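3-methylaspartate ammonia-lyase (Citrobacter amalonaticus, PDB 1KKO) catalyses the reversible anti elimination of ammonia from L-threo-3-methylaspartate to give mesaconate, with magnesium as its cofactor. Local coordinates at residues A[189-194]-A[380-385]; A[271-276]-A[354-359]; A[275-278]-A[283-286]; A[314-319]-A[328-333]. All coordinates share one frame; numbering follows the deposited sequence.

Interaction 1 of 4, residues A[189-194]-A[380-385]; sequences VDVLPH and PMRMLI
Over one face of the Arg382 guanidinium lies CG1 of Val191, 3.7 Å above the plane and offset toward the rim. The other Val191 methyl joins in, CG2 standing 3.8 Å from Arg382 NE, so the branched end of the valine straddles the start of the flat group. The two side chains cross at about a right angle; the arginine chain bends at chi3 (-57°) on its way to the valine. Outside the two segments, Arg382 NH1 is hydrogen-bonded to His236 ND1, and the group also makes a cation-pi contact with Tyr271. Arg382 is buried, and its charged head has a polar and an aromatic neighbour as well as the valine.

The second patch is purely apolar. Val189 and Ile385 reach toward each other tip to tip, CG1 of the valine 3.9 Å from CD1 of the isoleucine. Leu169 packs on Ile385 and Phe170 on Val191, so strand 169-170 lies beside both patches. Strands 191-194 and 382-384 thus meet across strand 169-170, the second and eighth strands flanking the first, as expected in the closed TIM barrel of the enolase superfamily.

Interaction 2 of 4, residues A[271-276]-A[354-359]; sequences YIEGPV and EAYQGG
Tyr271 and Glu354 are joined by a direct hydrogen bond. The phenol OH of Tyr271 donates to Glu354 OE1 at 2.6 Å, and OE1 receives it on its syn lone pair, the side of the other carboxylate oxygen. OE1 comes in at the edge of the tyrosine ring, in its plane, while the carboxylate itself is turned 52° from that plane. Glu354 gets there with an extended chain beyond CG. Lys303 adds a second partner to both groups: its NZ makes a salt bridge with Glu354 OE2 and a hydrogen bond with Tyr271 OH, so acid, phenol and amine form one polar cluster.

Van der Waals contact governs the second pair. The carboxylate of Glu273 meets the edge of the Tyr356 ring, its plane turned 75° from the ring, with OE1 3.7 Å from CE2 of the tyrosine.

Water then links the same two residues. Water 1 donates to Glu273 OE1 at 2.8 Å and lies 2.7 Å from Tyr356 OH, close to the plane of that ring. Glu273, a magnesium ligand, is held further by His236 NE2 at OE1 and by Gln329 NE2 at OE2, which should fix the rotation of its carboxylate.

In the barrel, strands 303-306 and 327-330 come between strand 270-273 and strand 354-357, so these side chains meet across the interior. Met327 packs against Tyr271, Glu354 and Tyr356, while helix 339-351 lies against Ala355 and helix 281-298 against Pro275 and Val276.

Interaction 3 of 4, residues A[275-278]-A[283-286]; sequences PVDA and DQIR
Two hydrogen bonds to the side-chain amide of Gln284, one accepted and one donated, hold the loop 275-278 against the start of the helix. Its OE1 accepts from Ala278 N at 2.7 Å, a bond that is almost straight at hydrogen (178°) and arrives nearly along the C=O axis of the amide. The other end donates: NE2 lies 2.9 Å from Val276 O, which is in the plane of the amide, while NE2 stands well above the carbonyl plane of the valine. With both ends occupied by backbone groups two residues apart, the amide cannot flip without losing both bonds. The chain bends at chi2 (66°), turning the amide toward the loop.

This is the connection between strand 270-273 and helix 281-298, one of the beta-alpha loops at the C-terminal, catalytic end of a TIM barrel. Glu273, a magnesium ligand, ends that strand just ahead of the loop.

Packing is closest at Ala278, whose CB is 3.6 Å from Asp283 CB. CG2 of Val276 comes within 4.0 Å of Gln284 NE2, the two side chains crossing at a slant.

Water 2 makes a further bridge, donating to Ala278 O and to Asp283 OD2. The same aspartate forms a salt bridge within the helix: Arg286 NH1 meets Asp283 OD1 at 2.8 Å, with the oxygen in the guanidinium plane. On the loop side, Asp277 OD1 accepts from Gly279 N and from Trp309 NE1.

Interaction 4 of 4, residues A[314-319]-A[328-333]; sequences QDIVDF and VQIKTP. With SO4 (sulfate ion), chain C.
Ile316 and Ile330 cross at about a right angle, the end of the helix residue lying against the branch of the strand residue. Ile316 CD1 is 3.8 Å from Ile330 CG1 and 4.0 Å from its CG2, so a single methyl touches both arms. The Ile316 chain is nearly straight at chi2 (155°), which carries CD1 out from the helix far enough to reach. Its other branch faces Val328, with CG2 of Ile316 4.2 Å from CG2 of the valine. Phe319 meets the same valine with its CB, 4.1 Å from Val328 CG1, whereas its ring leads away from the strand and packs on Gln284, Ile285 and Leu288 of helix 281-298.

Gln329 turns its side chain to the other side of the strand. Its OE1 accepts a hydrogen bond from Lys331 NZ at 3.2 Å, with the donor tilted from the carbonyl plane. The lysine chain bends at its end (chi4 80°), and NZ also donates to sulfate O4 at 2.7 Å and bonds to Gly359 O. The sulfate is further held by Gln172, Thr360 and Cys361, residues of the substrate site, consistent with an anion occupying the place of a substrate carboxylate.

Helix 313-321 runs nearly antiparallel to strand 327-330 (169° between the segment axes), in the beta-alpha-beta unit that begins with strand 303-306. Its apolar layer packs the outside of the TIM barrel, while the strand carries the substrate-binding Gln329 toward the interior and leads to Lys331, the catalytic proton acceptor.

Starting from the N terminus, 189-194 opens the widest loop, closed only at 380-385 by interaction 1; the other three nest inside it. Interaction 2 opens at 271-276 and closes at 354-359. Interaction 3 shares Pro275 and Val276 with it and closes almost at once at 283-286. Interaction 4 follows in series, nested within interaction 2. Interaction 1 joins the strands on either side of strand 169-170, and interaction 2 reaches across the interior; interaction 3 ties a loop to the helix it leads into, and interaction 4 packs a helix on the next strand. Probable backbone hydrogen bonds between neighbouring strands join 2 to 1 (Arg382 O to Gln357 N) and 2 to 4 (Tyr356 O to Ile330 N), and Phe319 against Ile285 packs 4 onto 3.

Interaction 1 of 4, residues A[189-194]-A[380-385]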
loop_
_atom_site.group_PDB
_atom_site.type_symbol
_atom_site.label_atom_id
_atom_site.label_comp_id
_atom_site.label_asym_id
_atom_site.label_seq_id
_atom_site.Cartn_x
_atom_site.Cartn_y
_atom_site.Cartn_z
ATOM N N VAL A 189 -15.367 -2.624 -6.404
ATOM C CA VAL A 189 -15.268 -1.297 -5.814
ATOM C C VAL A 189 -16.577 -0.520 -5.960
ATOM O O VAL A 189 -17.218 -0.552 -7.011
ATOM C CB VAL A 189 -14.061 -0.549 -6.392
ATOM C CG1 VAL A 189 -13.974 0.864 -5.864
ATOM C CG2 VAL A 189 -12.791 -1.304 -6.038
ATOM N N ASP A 190 -16.981 0.176 -4.905
ATOM C CA ASP A 190 -18.277 0.858 -4.895
ATOM C C ASP A 190 -18.365 2.049 -5.845
ATOM O O ASP A 190 -19.424 2.305 -6.418
ATOM C CB ASP A 190 -18.611 1.376 -3.496
ATOM C CG ASP A 190 -18.498 0.319 -2.421
ATOM O OD1 ASP A 190 -19.132 -0.752 -2.545
ATOM O OD2 ASP A 190 -17.812 0.503 -1.401
ATOM N N VAL A 191 -17.276 2.806 -5.965
ATOM C CA VAL A 191 -17.246 4.032 -6.743
ATOM C C VAL A 191 -15.916 4.067 -7.492
ATOM O O VAL A 191 -14.878 3.736 -6.916
ATOM C CB VAL A 191 -17.362 5.267 -5.829
ATOM C CG1 VAL A 191 -17.535 6.535 -6.670
ATOM C CG2 VAL A 191 -18.513 5.116 -4.831
ATOM N N LEU A 192 -15.922 4.502 -8.746
ATOM C CA LEU A 192 -14.714 4.441 -9.550
ATOM C C LEU A 192 -14.875 5.349 -10.747
ATOM O O LEU A 192 -16.004 5.698 -11.094
ATOM C CB LEU A 192 -14.463 3.000 -10.016
ATOM C CG LEU A 192 -15.386 2.424 -11.091
ATOM C CD1 LEU A 192 -14.765 1.169 -11.684
ATOM C CD2 LEU A 192 -16.798 2.153 -10.585
ATOM N N PRO A 193 -13.795 5.663 -11.458
ATOM C CA PRO A 193 -12.405 5.301 -11.188
ATOM C C PRO A 193 -11.477 6.516 -11.104
ATOM O O PRO A 193 -10.256 6.331 -11.168
ATOM C CB PRO A 193 -12.054 4.567 -12.467
ATOM C CG PRO A 193 -12.692 5.496 -13.513
ATOM C CD PRO A 193 -13.920 6.121 -12.847
ATOM N N HIS A 194 -12.052 7.713 -10.984
ATOM C CA HIS A 194 -11.336 8.985 -10.973
ATOM C C HIS A 194 -10.830 9.381 -12.379
ATOM O O HIS A 194 -11.230 10.433 -12.909
ATOM C CB HIS A 194 -10.236 8.999 -9.903
ATOM C CG HIS A 194 -9.532 10.306 -9.793
ATOM N ND1 HIS A 194 -9.727 11.201 -8.763
ATOM C CD2 HIS A 194 -8.609 10.864 -10.610
ATOM C CE1 HIS A 194 -8.951 12.254 -8.959
ATOM N NE2 HIS A 194 -8.250 12.064 -10.062
ATOM N N PRO A 380 -19.513 9.917 6.346
ATOM C CA PRO A 380 -19.519 10.586 5.051
ATOM C C PRO A 380 -20.200 9.666 4.031
ATOM O O PRO A 380 -20.353 8.469 4.265
ATOM C CB PRO A 380 -18.028 10.732 4.732
ATOM C CG PRO A 380 -17.410 9.544 5.423
ATOM C CD PRO A 380 -18.159 9.471 6.733
HETATM N N MSE A 381 -20.592 10.229 2.902
HETATM C CA MSE A 381 -21.193 9.474 1.819
HETATM C C MSE A 381 -20.206 8.643 1.005
HETATM O O MSE A 381 -20.602 7.684 0.356
HETATM C CB MSE A 381 -21.867 10.475 0.883
HETATM C CG MSE A 381 -23.347 10.400 0.945
HETATM SE SE MSE A 381 -23.902 9.014 -0.256
HETATM C CE MSE A 381 -24.077 10.004 -1.861
ATOM N N ARG A 382 -18.931 9.024 1.042
ATOM C CA ARG A 382 -17.923 8.410 0.207
ATOM C C ARG A 382 -16.576 8.588 0.860
ATOM O O ARG A 382 -16.342 9.584 1.519
ATOM C CB ARG A 382 -17.923 9.133 -1.138
ATOM C CG ARG A 382 -17.069 8.524 -2.235
ATOM C CD ARG A 382 -17.436 9.007 -3.626
ATOM N NE ARG A 382 -18.844 8.734 -3.879
ATOM C CZ ARG A 382 -19.588 9.297 -4.817
ATOM N NH1 ARG A 382 -19.076 10.154 -5.680
ATOM N NH2 ARG A 382 -20.880 8.997 -4.880
HETATM N N MSE A 383 -15.693 7.610 0.677
HETATM C CA MSE A 383 -14.340 7.699 1.206
HETATM C C MSE A 383 -13.345 7.218 0.168
HETATM O O MSE A 383 -13.538 6.194 -0.471
HETATM C CB MSE A 383 -14.196 6.864 2.473
HETATM C CG MSE A 383 -12.762 6.819 2.990
HETATM SE SE MSE A 383 -12.606 6.165 4.810
HETATM C CE MSE A 383 -13.598 4.596 4.651
ATOM N N LEU A 384 -12.276 7.975 0.003
ATOM C CA LEU A 384 -11.230 7.626 -0.942
ATOM C C LEU A 384 -10.393 6.424 -0.513
ATOM O O LEU A 384 -9.938 6.342 0.633
ATOM C CB LEU A 384 -10.295 8.819 -1.137
ATOM C CG LEU A 384 -9.091 8.628 -2.069
ATOM C CD1 LEU A 384 -9.540 8.444 -3.517
ATOM C CD2 LEU A 384 -8.151 9.818 -1.933
ATOM N N ILE A 385 -10.181 5.508 -1.456
ATOM C CA ILE A 385 -9.235 4.413 -1.277
ATOM C C ILE A 385 -7.833 5.007 -1.446
ATOM O O ILE A 385 -7.487 5.559 -2.483
ATOM C CB ILE A 385 -9.536 3.308 -2.286
ATOM C CG1 ILE A 385 -10.888 2.678 -1.968
ATOM C CG2 ILE A 385 -8.440 2.268 -2.277
ATOM C CD1 ILE A 385 -11.453 1.819 -3.062
#

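Interaction 2 of 4, residues A[271-276]-A[354-359]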
loop_
_atom_site.group_PDB
_atom_site.type_symbol
_atom_site.label_atom_id
_atom_site.label_comp_id
_atom_site.label_asym_id
_atom_site.label_seq_id
_atom_site.Cartn_x
_atom_site.Cartn_y
_atom_site.Cartn_z
ATOM N N TYR A 271 -20.857 11.218 -11.219
ATOM C CA TYR A 271 -20.355 12.388 -10.528
ATOM C C TYR A 271 -19.156 12.936 -11.295
ATOM O O TYR A 271 -18.279 12.164 -11.707
ATOM C CB TYR A 271 -19.870 12.013 -9.137
ATOM C CG TYR A 271 -20.942 11.785 -8.102
ATOM C CD1 TYR A 271 -21.767 10.676 -8.153
ATOM C CD2 TYR A 271 -21.119 12.677 -7.061
ATOM C CE1 TYR A 271 -22.758 10.468 -7.194
ATOM C CE2 TYR A 271 -22.084 12.465 -6.077
ATOM C CZ TYR A 271 -22.894 11.358 -6.152
ATOM O OH TYR A 271 -23.852 11.149 -5.177
ATOM N N ILE A 272 -19.119 14.257 -11.469
ATOM C CA ILE A 272 -17.985 14.920 -12.099
ATOM C C ILE A 272 -17.358 15.866 -11.088
ATOM O O ILE A 272 -18.005 16.790 -10.608
ATOM C CB ILE A 272 -18.420 15.708 -13.351
ATOM C CG1 ILE A 272 -19.006 14.776 -14.417
ATOM C CG2 ILE A 272 -17.238 16.523 -13.906
ATOM C CD1 ILE A 272 -18.045 13.747 -14.989
ATOM N N GLU A 273 -16.107 15.596 -10.741
ATOM C CA GLU A 273 -15.379 16.405 -9.774
ATOM C C GLU A 273 -14.533 17.461 -10.468
ATOM O O GLU A 273 -13.934 17.204 -11.514
ATOM C CB GLU A 273 -14.511 15.507 -8.878
ATOM C CG GLU A 273 -13.747 16.273 -7.806
ATOM C CD GLU A 273 -13.138 15.391 -6.734
ATOM O OE1 GLU A 273 -13.079 14.162 -6.901
ATOM O OE2 GLU A 273 -12.698 15.946 -5.709
ATOM N N GLY A 274 -14.503 18.647 -9.878
ATOM C CA GLY A 274 -13.697 19.734 -10.396
ATOM C C GLY A 274 -14.009 20.147 -11.822
ATOM O O GLY A 274 -13.111 20.260 -12.641
ATOM N N PRO A 275 -15.264 20.397 -12.162
ATOM C CA PRO A 275 -15.568 20.738 -13.557
ATOM C C PRO A 275 -14.863 22.003 -14.057
ATOM O O PRO A 275 -14.500 22.060 -15.239
ATOM C CB PRO A 275 -17.086 20.928 -13.541
ATOM C CG PRO A 275 -17.417 21.230 -12.143
ATOM C CD PRO A 275 -16.485 20.355 -11.336
ATOM N N VAL A 276 -14.677 22.977 -13.173
ATOM C CA VAL A 276 -14.031 24.236 -13.515
ATOM C C VAL A 276 -13.072 24.609 -12.403
ATOM O O VAL A 276 -13.189 24.113 -11.285
ATOM C CB VAL A 276 -15.080 25.360 -13.646
ATOM C CG1 VAL A 276 -16.097 25.013 -14.695
ATOM C CG2 VAL A 276 -15.749 25.594 -12.301
ATOM N N GLU A 354 -23.437 16.343 0.328
ATOM C CA GLU A 354 -22.813 15.027 0.384
ATOM C C GLU A 354 -21.341 15.218 0.742
ATOM O O GLU A 354 -20.615 15.985 0.097
ATOM C CB GLU A 354 -22.955 14.277 -0.934
ATOM C CG GLU A 354 -24.401 13.952 -1.264
ATOM C CD GLU A 354 -24.572 13.237 -2.586
ATOM O OE1 GLU A 354 -23.572 12.737 -3.139
ATOM O OE2 GLU A 354 -25.720 13.162 -3.080
ATOM N N ALA A 355 -20.914 14.531 1.793
ATOM C CA ALA A 355 -19.532 14.604 2.252
ATOM C C ALA A 355 -18.698 13.489 1.636
ATOM O O ALA A 355 -18.987 12.317 1.824
ATOM C CB ALA A 355 -19.495 14.517 3.747
ATOM N N TYR A 356 -17.685 13.877 0.876
ATOM C CA TYR A 356 -16.718 12.937 0.309
ATOM C C TYR A 356 -15.435 13.088 1.134
ATOM O O TYR A 356 -14.743 14.103 1.061
ATOM C CB TYR A 356 -16.513 13.217 -1.192
ATOM C CG TYR A 356 -15.271 12.634 -1.812
ATOM C CD1 TYR A 356 -14.696 11.443 -1.352
ATOM C CD2 TYR A 356 -14.656 13.302 -2.861
ATOM C CE1 TYR A 356 -13.540 10.950 -1.947
ATOM C CE2 TYR A 356 -13.507 12.810 -3.452
ATOM C CZ TYR A 356 -12.951 11.653 -2.982
ATOM O OH TYR A 356 -11.787 11.194 -3.544
ATOM N N GLN A 357 -15.169 12.099 1.986
ATOM C CA GLN A 357 -13.968 12.114 2.816
ATOM C C GLN A 357 -12.842 11.575 1.956
ATOM O O GLN A 357 -12.692 10.369 1.759
ATOM C CB GLN A 357 -14.159 11.291 4.078
ATOM C CG GLN A 357 -13.062 11.538 5.099
ATOM C CD GLN A 357 -13.188 10.665 6.306
ATOM O OE1 GLN A 357 -14.181 10.733 7.026
ATOM N NE2 GLN A 357 -12.174 9.840 6.540
ATOM N N GLY A 358 -12.097 12.508 1.389
ATOM C CA GLY A 358 -11.087 12.182 0.412
ATOM C C GLY A 358 -9.711 12.029 1.024
ATOM O O GLY A 358 -9.538 11.362 2.042
ATOM N N GLY A 359 -8.738 12.667 0.405
ATOM C CA GLY A 359 -7.362 12.520 0.826
ATOM C C GLY A 359 -6.463 12.526 -0.388
ATOM O O GLY A 359 -6.781 13.143 -1.411
HETATM O O HOH W 1 -11.073 12.507 -5.779
#

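Interaction 3 of 4, residues A[275-278]-A[283-286]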
loop_
_atom_site.group_PDB
_atom_site.type_symbol
_atom_site.label_atom_id
_atom_site.label_comp_id
_atom_site.label_asym_id
_atom_site.label_seq_id
_atom_site.Cartn_x
_atom_site.Cartn_y
_atom_site.Cartn_z
ATOM N N PRO A 275 -15.264 20.397 -12.162
ATOM C CA PRO A 275 -15.568 20.738 -13.557
ATOM C C PRO A 275 -14.863 22.003 -14.057
ATOM O O PRO A 275 -14.500 22.060 -15.239
ATOM C CB PRO A 275 -17.086 20.928 -13.541
ATOM C CG PRO A 275 -17.417 21.230 -12.143
ATOM C CD PRO A 275 -16.485 20.355 -11.336
ATOM N N VAL A 276 -14.677 22.977 -13.173
ATOM C CA VAL A 276 -14.031 24.236 -13.515
ATOM C C VAL A 276 -13.072 24.609 -12.403
ATOM O O VAL A 276 -13.189 24.113 -11.285
ATOM C CB VAL A 276 -15.080 25.360 -13.646
ATOM C CG1 VAL A 276 -16.097 25.013 -14.695
ATOM C CG2 VAL A 276 -15.749 25.594 -12.301
ATOM N N ASP A 277 -12.092 25.447 -12.720
ATOM C CA ASP A 277 -11.194 26.004 -11.719
ATOM C C ASP A 277 -11.142 27.515 -11.941
ATOM O O ASP A 277 -10.429 28.006 -12.824
ATOM C CB ASP A 277 -9.802 25.402 -11.816
ATOM C CG ASP A 277 -8.855 25.964 -10.781
ATOM O OD1 ASP A 277 -9.231 26.895 -10.038
ATOM O OD2 ASP A 277 -7.690 25.541 -10.638
ATOM N N ALA A 278 -11.900 28.248 -11.136
ATOM C CA ALA A 278 -11.993 29.701 -11.248
ATOM C C ALA A 278 -10.797 30.437 -10.657
ATOM O O ALA A 278 -10.729 31.662 -10.756
ATOM C CB ALA A 278 -13.275 30.182 -10.596
ATOM N N ASP A 283 -14.814 33.026 -6.453
ATOM C CA ASP A 283 -15.246 32.781 -7.823
ATOM C C ASP A 283 -15.567 31.300 -8.055
ATOM O O ASP A 283 -16.436 30.978 -8.850
ATOM C CB ASP A 283 -14.191 33.240 -8.834
ATOM C CG ASP A 283 -14.051 34.752 -8.902
ATOM O OD1 ASP A 283 -14.959 35.478 -8.433
ATOM O OD2 ASP A 283 -13.059 35.284 -9.424
ATOM N N GLN A 284 -14.846 30.405 -7.379
ATOM C CA GLN A 284 -15.092 28.974 -7.527
ATOM C C GLN A 284 -16.486 28.619 -6.993
ATOM O O GLN A 284 -17.235 27.886 -7.630
ATOM C CB GLN A 284 -14.005 28.174 -6.810
ATOM C CG GLN A 284 -14.102 26.673 -7.014
ATOM C CD GLN A 284 -13.853 26.237 -8.439
ATOM O OE1 GLN A 284 -13.358 27.013 -9.261
ATOM N NE2 GLN A 284 -14.157 24.977 -8.736
ATOM N N ILE A 285 -16.824 29.169 -5.834
ATOM C CA ILE A 285 -18.136 28.938 -5.242
ATOM C C ILE A 285 -19.230 29.433 -6.193
ATOM O O ILE A 285 -20.194 28.716 -6.489
ATOM C CB ILE A 285 -18.234 29.624 -3.866
ATOM C CG1 ILE A 285 -17.330 28.897 -2.865
ATOM C CG2 ILE A 285 -19.682 29.656 -3.372
ATOM C CD1 ILE A 285 -17.268 29.546 -1.523
ATOM N N ARG A 286 -19.058 30.647 -6.708
ATOM C CA ARG A 286 -20.054 31.200 -7.625
ATOM C C ARG A 286 -20.194 30.365 -8.899
ATOM O O ARG A 286 -21.296 30.104 -9.376
ATOM C CB ARG A 286 -19.712 32.642 -7.967
ATOM C CG ARG A 286 -20.215 33.611 -6.932
ATOM C CD ARG A 286 -20.047 35.049 -7.346
ATOM N NE ARG A 286 -18.641 35.423 -7.311
ATOM C CZ ARG A 286 -18.012 35.909 -6.250
ATOM N NH1 ARG A 286 -16.724 36.215 -6.337
ATOM N NH2 ARG A 286 -18.652 36.093 -5.100
HETATM O O HOH W 2 -12.133 33.813 -11.676
#

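Interaction 4 of 4, residues A[314-319]-A[328-333]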
loop_
_atom_site.group_PDB
_atom_site.type_symbol
_atom_site.label_atom_id
_atom_site.label_comp_id
_atom_site.label_asym_id
_atom_site.label_seq_id
_atom_site.Cartn_x
_atom_site.Cartn_y
_atom_site.Cartn_z
ATOM N N GLN A 314 -13.435 25.767 7.321
ATOM C CA GLN A 314 -14.246 26.934 6.966
ATOM C C GLN A 314 -14.559 26.969 5.470
ATOM O O GLN A 314 -15.667 27.357 5.073
ATOM C CB GLN A 314 -13.586 28.234 7.414
ATOM C CG GLN A 314 -14.488 29.454 7.172
ATOM C CD GLN A 314 -15.760 29.426 8.004
ATOM O OE1 GLN A 314 -15.707 29.225 9.216
ATOM N NE2 GLN A 314 -16.906 29.631 7.358
ATOM N N ASP A 315 -13.614 26.566 4.627
ATOM C CA ASP A 315 -13.890 26.508 3.206
ATOM C C ASP A 315 -15.086 25.593 2.946
ATOM O O ASP A 315 -15.966 25.902 2.154
ATOM C CB ASP A 315 -12.706 25.950 2.422
ATOM C CG ASP A 315 -11.507 26.850 2.413
ATOM O OD1 ASP A 315 -11.609 28.059 2.714
ATOM O OD2 ASP A 315 -10.396 26.382 2.075
ATOM N N ILE A 316 -15.079 24.434 3.585
ATOM C CA ILE A 316 -16.139 23.457 3.388
ATOM C C ILE A 316 -17.491 24.039 3.819
ATOM O O ILE A 316 -18.496 23.882 3.131
ATOM C CB ILE A 316 -15.795 22.159 4.130
ATOM C CG1 ILE A 316 -14.591 21.487 3.447
ATOM C CG2 ILE A 316 -17.002 21.240 4.181
ATOM C CD1 ILE A 316 -13.794 20.593 4.348
ATOM N N VAL A 317 -17.501 24.718 4.953
ATOM C CA VAL A 317 -18.694 25.411 5.426
ATOM C C VAL A 317 -19.173 26.407 4.373
ATOM O O VAL A 317 -20.372 26.463 4.066
ATOM C CB VAL A 317 -18.402 26.112 6.760
ATOM C CG1 VAL A 317 -19.493 27.109 7.121
ATOM C CG2 VAL A 317 -18.246 25.083 7.855
ATOM N N ASP A 318 -18.249 27.167 3.792
ATOM C CA ASP A 318 -18.607 28.183 2.799
ATOM C C ASP A 318 -19.187 27.577 1.518
ATOM O O ASP A 318 -20.181 28.080 0.970
ATOM C CB ASP A 318 -17.393 29.052 2.480
ATOM C CG ASP A 318 -16.949 29.915 3.650
ATOM O OD1 ASP A 318 -17.732 30.141 4.600
ATOM O OD2 ASP A 318 -15.814 30.419 3.689
ATOM N N PHE A 319 -18.573 26.506 1.018
ATOM C CA PHE A 319 -19.109 25.844 -0.161
ATOM C C PHE A 319 -20.494 25.250 0.120
ATOM O O PHE A 319 -21.371 25.265 -0.744
ATOM C CB PHE A 319 -18.157 24.756 -0.677
ATOM C CG PHE A 319 -17.044 25.261 -1.565
ATOM C CD1 PHE A 319 -15.946 25.916 -1.035
ATOM C CD2 PHE A 319 -17.096 25.047 -2.922
ATOM C CE1 PHE A 319 -14.928 26.358 -1.856
ATOM C CE2 PHE A 319 -16.074 25.487 -3.746
ATOM C CZ PHE A 319 -14.994 26.130 -3.208
ATOM N N VAL A 328 -18.786 17.664 -1.710
ATOM C CA VAL A 328 -17.504 18.331 -1.545
ATOM C C VAL A 328 -16.434 17.323 -1.146
ATOM O O VAL A 328 -16.681 16.469 -0.299
ATOM C CB VAL A 328 -17.533 19.427 -0.456
ATOM C CG1 VAL A 328 -18.355 20.617 -0.896
ATOM C CG2 VAL A 328 -18.044 18.900 0.834
ATOM N N GLN A 329 -15.256 17.418 -1.760
ATOM C CA GLN A 329 -14.119 16.609 -1.305
ATOM C C GLN A 329 -13.455 17.275 -0.096
ATOM O O GLN A 329 -12.838 18.338 -0.218
ATOM C CB GLN A 329 -13.041 16.343 -2.369
ATOM C CG GLN A 329 -11.991 15.413 -1.705
ATOM C CD GLN A 329 -10.785 14.971 -2.508
ATOM O OE1 GLN A 329 -9.813 14.482 -1.910
ATOM N NE2 GLN A 329 -10.816 15.146 -3.825
ATOM N N ILE A 330 -13.616 16.632 1.059
ATOM C CA ILE A 330 -12.949 16.988 2.300
ATOM C C ILE A 330 -11.591 16.284 2.171
ATOM O O ILE A 330 -11.466 15.081 2.402
ATOM C CB ILE A 330 -13.809 16.473 3.469
ATOM C CG1 ILE A 330 -15.200 17.137 3.435
ATOM C CG2 ILE A 330 -13.138 16.693 4.818
ATOM C CD1 ILE A 330 -16.189 16.527 4.404
ATOM N N LYS A 331 -10.598 17.025 1.700
ATOM C CA LYS A 331 -9.301 16.434 1.350
ATOM C C LYS A 331 -8.484 16.404 2.629
ATOM O O LYS A 331 -7.809 17.365 3.000
ATOM C CB LYS A 331 -8.624 17.213 0.242
ATOM C CG LYS A 331 -7.430 16.475 -0.322
ATOM C CD LYS A 331 -6.892 17.113 -1.587
ATOM C CE LYS A 331 -6.104 16.132 -2.443
ATOM N NZ LYS A 331 -6.994 15.265 -3.237
ATOM N N THR A 332 -8.554 15.267 3.303
ATOM C CA THR A 332 -8.211 15.209 4.714
ATOM C C THR A 332 -6.920 15.889 5.175
ATOM O O THR A 332 -6.973 16.609 6.144
ATOM C CB THR A 332 -8.321 13.773 5.270
ATOM O OG1 THR A 332 -7.392 12.901 4.615
ATOM C CG2 THR A 332 -9.722 13.180 5.052
ATOM N N PRO A 333 -5.760 15.722 4.534
ATOM C CA PRO A 333 -4.560 16.358 5.101
ATOM C C PRO A 333 -4.667 17.878 5.129
ATOM O O PRO A 333 -4.070 18.531 5.970
ATOM C CB PRO A 333 -3.432 15.895 4.162
ATOM C CG PRO A 333 -3.966 14.701 3.471
ATOM C CD PRO A 333 -5.435 14.974 3.304
HETATM S S SO4 C . -4.365 13.235 -4.972
HETATM O O1 SO4 C . -3.577 13.983 -3.961
HETATM O O2 SO4 C . -3.720 13.642 -6.277
HETATM O O3 SO4 C . -4.236 11.799 -4.759
HETATM O O4 SO4 C . -5.798 13.614 -5.023
#